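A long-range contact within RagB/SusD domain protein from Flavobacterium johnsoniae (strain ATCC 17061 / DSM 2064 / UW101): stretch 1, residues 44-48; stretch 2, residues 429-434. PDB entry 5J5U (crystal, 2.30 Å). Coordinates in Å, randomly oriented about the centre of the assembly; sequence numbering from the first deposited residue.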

ATOM      1  N   GLY A  44      -0.277 -10.243  -5.855  1.00  7.11           N
ATOM      2  CA  GLY A  44      -0.118 -11.680  -5.891  1.00 10.16           C
ATOM      3  C   GLY A  44       0.828 -12.195  -4.806  1.00 12.91           C
ATOM      4  O   GLY A  44       0.589 -13.255  -4.221  1.00 11.35           O
ATOM      5  N   PHE A  45       1.902 -11.446  -4.536  1.00 11.00           N
ATOM      6  CA  PHE A  45       2.904 -11.842  -3.538  1.00 12.01           C
ATOM      7  C   PHE A  45       2.240 -11.989  -2.160  1.00 11.81           C
ATOM      8  O   PHE A  45       2.504 -12.938  -1.431  1.00 10.24           O
ATOM      9  N   VAL A  46       1.398 -11.027  -1.798  1.00  9.67           N
ATOM     10  CA  VAL A  46       0.850 -11.020  -0.448  1.00 11.64           C
ATOM     11  C   VAL A  46      -0.557 -11.686  -0.439  1.00 14.10           C
ATOM     12  O   VAL A  46      -1.247 -11.684   0.563  1.00 12.50           O
ATOM     13  N   GLN A  47      -0.919 -12.310  -1.565  1.00 16.51           N
ATOM     14  CA  GLN A  47      -2.111 -13.126  -1.682  1.00 12.85           C
ATOM     15  C   GLN A  47      -3.384 -12.355  -1.321  1.00 16.38           C
ATOM     16  O   GLN A  47      -4.292 -12.873  -0.660  1.00 15.50           O
ATOM     17  N   HIS A  48      -3.432 -11.101  -1.759  1.00 11.81           N
ATOM     18  CA  HIS A  48      -4.668 -10.364  -1.808  1.00 10.92           C
ATOM     19  C   HIS A  48      -5.573 -10.958  -2.912  1.00 15.23           C
ATOM     20  O   HIS A  48      -6.795 -11.053  -2.741  1.00 14.82           O
ATOM     21  N   HIS A 429       0.614 -15.022   7.909  1.00 17.10           N
ATOM     22  CA  HIS A 429       1.199 -16.203   7.324  1.00 18.13           C
ATOM     23  C   HIS A 429       0.458 -16.527   6.048  1.00 17.58           C
ATOM     24  O   HIS A 429      -0.761 -16.630   6.035  1.00 19.51           O
ATOM     25  N   LEU A 430       1.209 -16.692   4.971  1.00 17.29           N
ATOM     26  CA  LEU A 430       0.620 -16.868   3.662  1.00 18.80           C
ATOM     27  C   LEU A 430       0.528 -18.337   3.369  1.00 14.18           C
ATOM     28  O   LEU A 430       1.199 -19.134   3.988  1.00 18.65           O
ATOM     29  N   LEU A 431      -0.352 -18.689   2.449  1.00 19.05           N
ATOM     30  CA  LEU A 431      -0.452 -20.048   1.973  1.00 15.46           C
ATOM     31  C   LEU A 431       0.780 -20.347   1.174  1.00 16.52           C
ATOM     32  O   LEU A 431       1.226 -19.514   0.397  1.00 14.31           O
ATOM     33  N   PRO A 432       1.315 -21.559   1.333  1.00 14.22           N
ATOM     34  CA  PRO A 432       2.541 -21.942   0.629  1.00 13.72           C
ATOM     35  C   PRO A 432       2.269 -22.104  -0.861  1.00 13.45           C
ATOM     36  O   PRO A 432       1.212 -22.568  -1.253  1.00 13.34           O
ATOM     37  N   ILE A 433       3.206 -21.643  -1.677  1.00 13.69           N
ATOM     38  CA  ILE A 433       3.142 -21.790  -3.125  1.00 14.92           C
ATOM     39  C   ILE A 433       3.953 -23.010  -3.560  1.00 17.29           C
ATOM     40  O   ILE A 433       5.172 -23.033  -3.416  1.00 16.44           O
ATOM     41  N   THR A 434       3.287 -24.023  -4.108  1.00 17.70           N
ATOM     42  CA  THR A 434       3.977 -25.275  -4.413  1.00 21.02           C
ATOM     43  C   THR A 434       3.990 -25.572  -5.910  1.00 17.67           C
ATOM     44  O   THR A 434       4.512 -26.604  -6.336  1.00 19.72           O
TER

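Stretch 1 opens with the last two residues of a helix that begins earlier in the chain, and continues as loop or turn; its first residue, Gly-44, lies beyond the reach of stretch 2. An ideal CB built on this glycine would find no atom of the other stretch within 5.5 Å. Its carbonyl still helps to shape the turn, since Gln-47 N donates a weak hydrogen bond to Gly-44 O at 3.2 Å.

Phe-45 is the last helical residue, with phi/psi of -60/-45. Its CA-to-CB bond points away from stretch 2, and with chi1 at -68° (m) the nearest approach of the side chain, Phe-45 CB to Leu-430 CD1, is 6.1 Å. The contact made by this residue is therefore a backbone one: Phe-45 O approaches Leu-430 CD1 at 3.1 Å, a close approach of a carbonyl oxygen to a methyl group.

At Val-46 the chain leaves helical phi/psi, with values of -97/10. Its CB also points away, chi1 is 85° (p), and Val-46 CG2 stays 4.6 Å from Leu-430 CD2. Again the carbonyl does the touching, with Val-46 O 3.5 Å from Leu-430 CD2. Leu-430 points toward stretch 1 in an m,t rotamer (chi1 -60°, chi2 -178°), and its two terminal methyls thus meet two successive backbone carbonyls.

Gln-47 carries the polar part of the contact. Its positive phi/psi of 57/40 accompanies a CB directed toward stretch 2, and chi1 of -57° (m) with chi2 of -171° (t) extends the side chain to the opposing backbone. There the amide, with chi3 at -25°, is held at both ends by one residue. Leu-431 N donates to Gln-47 OE1 at 2.8 Å with an N-H...acceptor angle of 142°, while Gln-47 NE2 donates to Leu-431 O, also at 2.8 Å, with an angle of 146°. This pairing satisfies a donor and an acceptor on each partner and supports the modelled orientation of the amide.

Three carbon atoms of stretch 2 lie close to the Gln-47 amide. Gln-47 OE1 lies 3.4 Å from Leu-430 CB and 3.5 Å from Leu-431 CB; the CA-to-CB bond of Leu-431 is directed sideways, and its side chain is m,t. Ile-433 points toward stretch 1 in an m,m rotamer, bringing its CD1 to 3.7 Å from Gln-47 NE2. Pro-432, between them, points away and makes no contact.

His-48 ends the walk without touching stretch 2: with chi1 at -88° (m), His-48 CD2, its nearest side-chain atom, remains 7.5 Å from Leu-430 CD2, and both ring nitrogens are hydrogen-bonded elsewhere in the structure.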

ATOM      1  CB  PHE A  45       4.055 -10.822  -3.416  1.00  7.40           C
ATOM      2  CG  PHE A  45       4.957 -10.722  -4.617  1.00  9.62           C
ATOM      3  CD1 PHE A  45       4.890 -11.635  -5.660  1.00 10.63           C
ATOM      4  CD2 PHE A  45       5.905  -9.703  -4.681  1.00 13.90           C
ATOM      5  CE1 PHE A  45       5.732 -11.527  -6.756  1.00 13.61           C
ATOM      6  CE2 PHE A  45       6.756  -9.577  -5.779  1.00 13.27           C
ATOM      7  CZ  PHE A  45       6.672 -10.496  -6.815  1.00 14.64           C
ATOM      8  CB  VAL A  46       0.836  -9.570   0.119  1.00 10.30           C
ATOM      9  CG1 VAL A  46      -0.438  -8.800  -0.322  1.00 12.71           C
ATOM     10  CG2 VAL A  46       0.996  -9.573   1.618  1.00  8.27           C
ATOM     11  CB  GLN A  47      -1.954 -14.383  -0.833  1.00 10.77           C
ATOM     12  CG  GLN A  47      -0.717 -15.184  -1.209  1.00 10.21           C
ATOM     13  CD  GLN A  47      -0.628 -16.575  -0.523  1.00 17.60           C
ATOM     14  OE1 GLN A  47      -1.204 -16.805   0.548  1.00 14.01           O
ATOM     15  NE2 GLN A  47       0.116 -17.494  -1.146  1.00 13.74           N
ATOM     16  CB  HIS A  48      -4.400  -8.886  -2.091  1.00  9.64           C
ATOM     17  CG  HIS A  48      -4.145  -8.071  -0.862  1.00 12.71           C
ATOM     18  ND1 HIS A  48      -3.701  -6.765  -0.918  1.00 13.77           N
ATOM     19  CD2 HIS A  48      -4.255  -8.373   0.449  1.00 11.09           C
ATOM     20  CE1 HIS A  48      -3.564  -6.297   0.313  1.00 12.37           C
ATOM     21  NE2 HIS A  48      -3.887  -7.258   1.159  1.00 10.28           N
ATOM     22  CB  HIS A 429       1.160 -17.371   8.305  1.00 18.48           C
ATOM     23  CG  HIS A 429       2.065 -17.186   9.479  1.00 27.05           C
ATOM     24  ND1 HIS A 429       2.112 -18.069  10.535  1.00 32.08           N
ATOM     25  CD2 HIS A 429       2.954 -16.205   9.769  1.00 24.06           C
ATOM     26  CE1 HIS A 429       2.988 -17.640  11.426  1.00 29.93           C
ATOM     27  NE2 HIS A 429       3.512 -16.511  10.984  1.00 29.13           N
ATOM     28  CB  LEU A 430       1.435 -16.140   2.565  1.00 18.21           C
ATOM     29  CG  LEU A 430       1.605 -14.607   2.705  1.00 17.17           C
ATOM     30  CD1 LEU A 430       2.392 -14.003   1.520  1.00 13.25           C
ATOM     31  CD2 LEU A 430       0.246 -13.891   2.907  1.00 10.10           C
ATOM     32  CB  LEU A 431      -1.708 -20.223   1.117  1.00 18.78           C
ATOM     33  CG  LEU A 431      -2.981 -20.119   1.960  1.00 24.38           C
ATOM     34  CD1 LEU A 431      -4.260 -20.064   1.116  1.00 15.03           C
ATOM     35  CD2 LEU A 431      -2.990 -21.326   2.897  1.00 19.45           C
ATOM     36  CB  PRO A 432       2.927 -23.263   1.293  1.00 18.17           C
ATOM     37  CG  PRO A 432       1.615 -23.816   1.775  1.00 25.51           C
ATOM     38  CD  PRO A 432       0.808 -22.630   2.206  1.00 15.38           C
ATOM     39  CB  ILE A 433       3.651 -20.492  -3.824  1.00 14.66           C
ATOM     40  CG1 ILE A 433       2.709 -19.308  -3.498  1.00 11.41           C
ATOM     41  CG2 ILE A 433       3.785 -20.681  -5.333  1.00 11.12           C
ATOM     42  CD1 ILE A 433       1.302 -19.482  -4.076  1.00 10.56           C
ATOM     43  CB  THR A 434       3.318 -26.487  -3.676  1.00 20.88           C
ATOM     44  OG1 THR A 434       1.917 -26.547  -3.974  1.00 21.26           O
ATOM     45  CG2 THR A 434       3.526 -26.385  -2.144  1.00 21.56           C
TER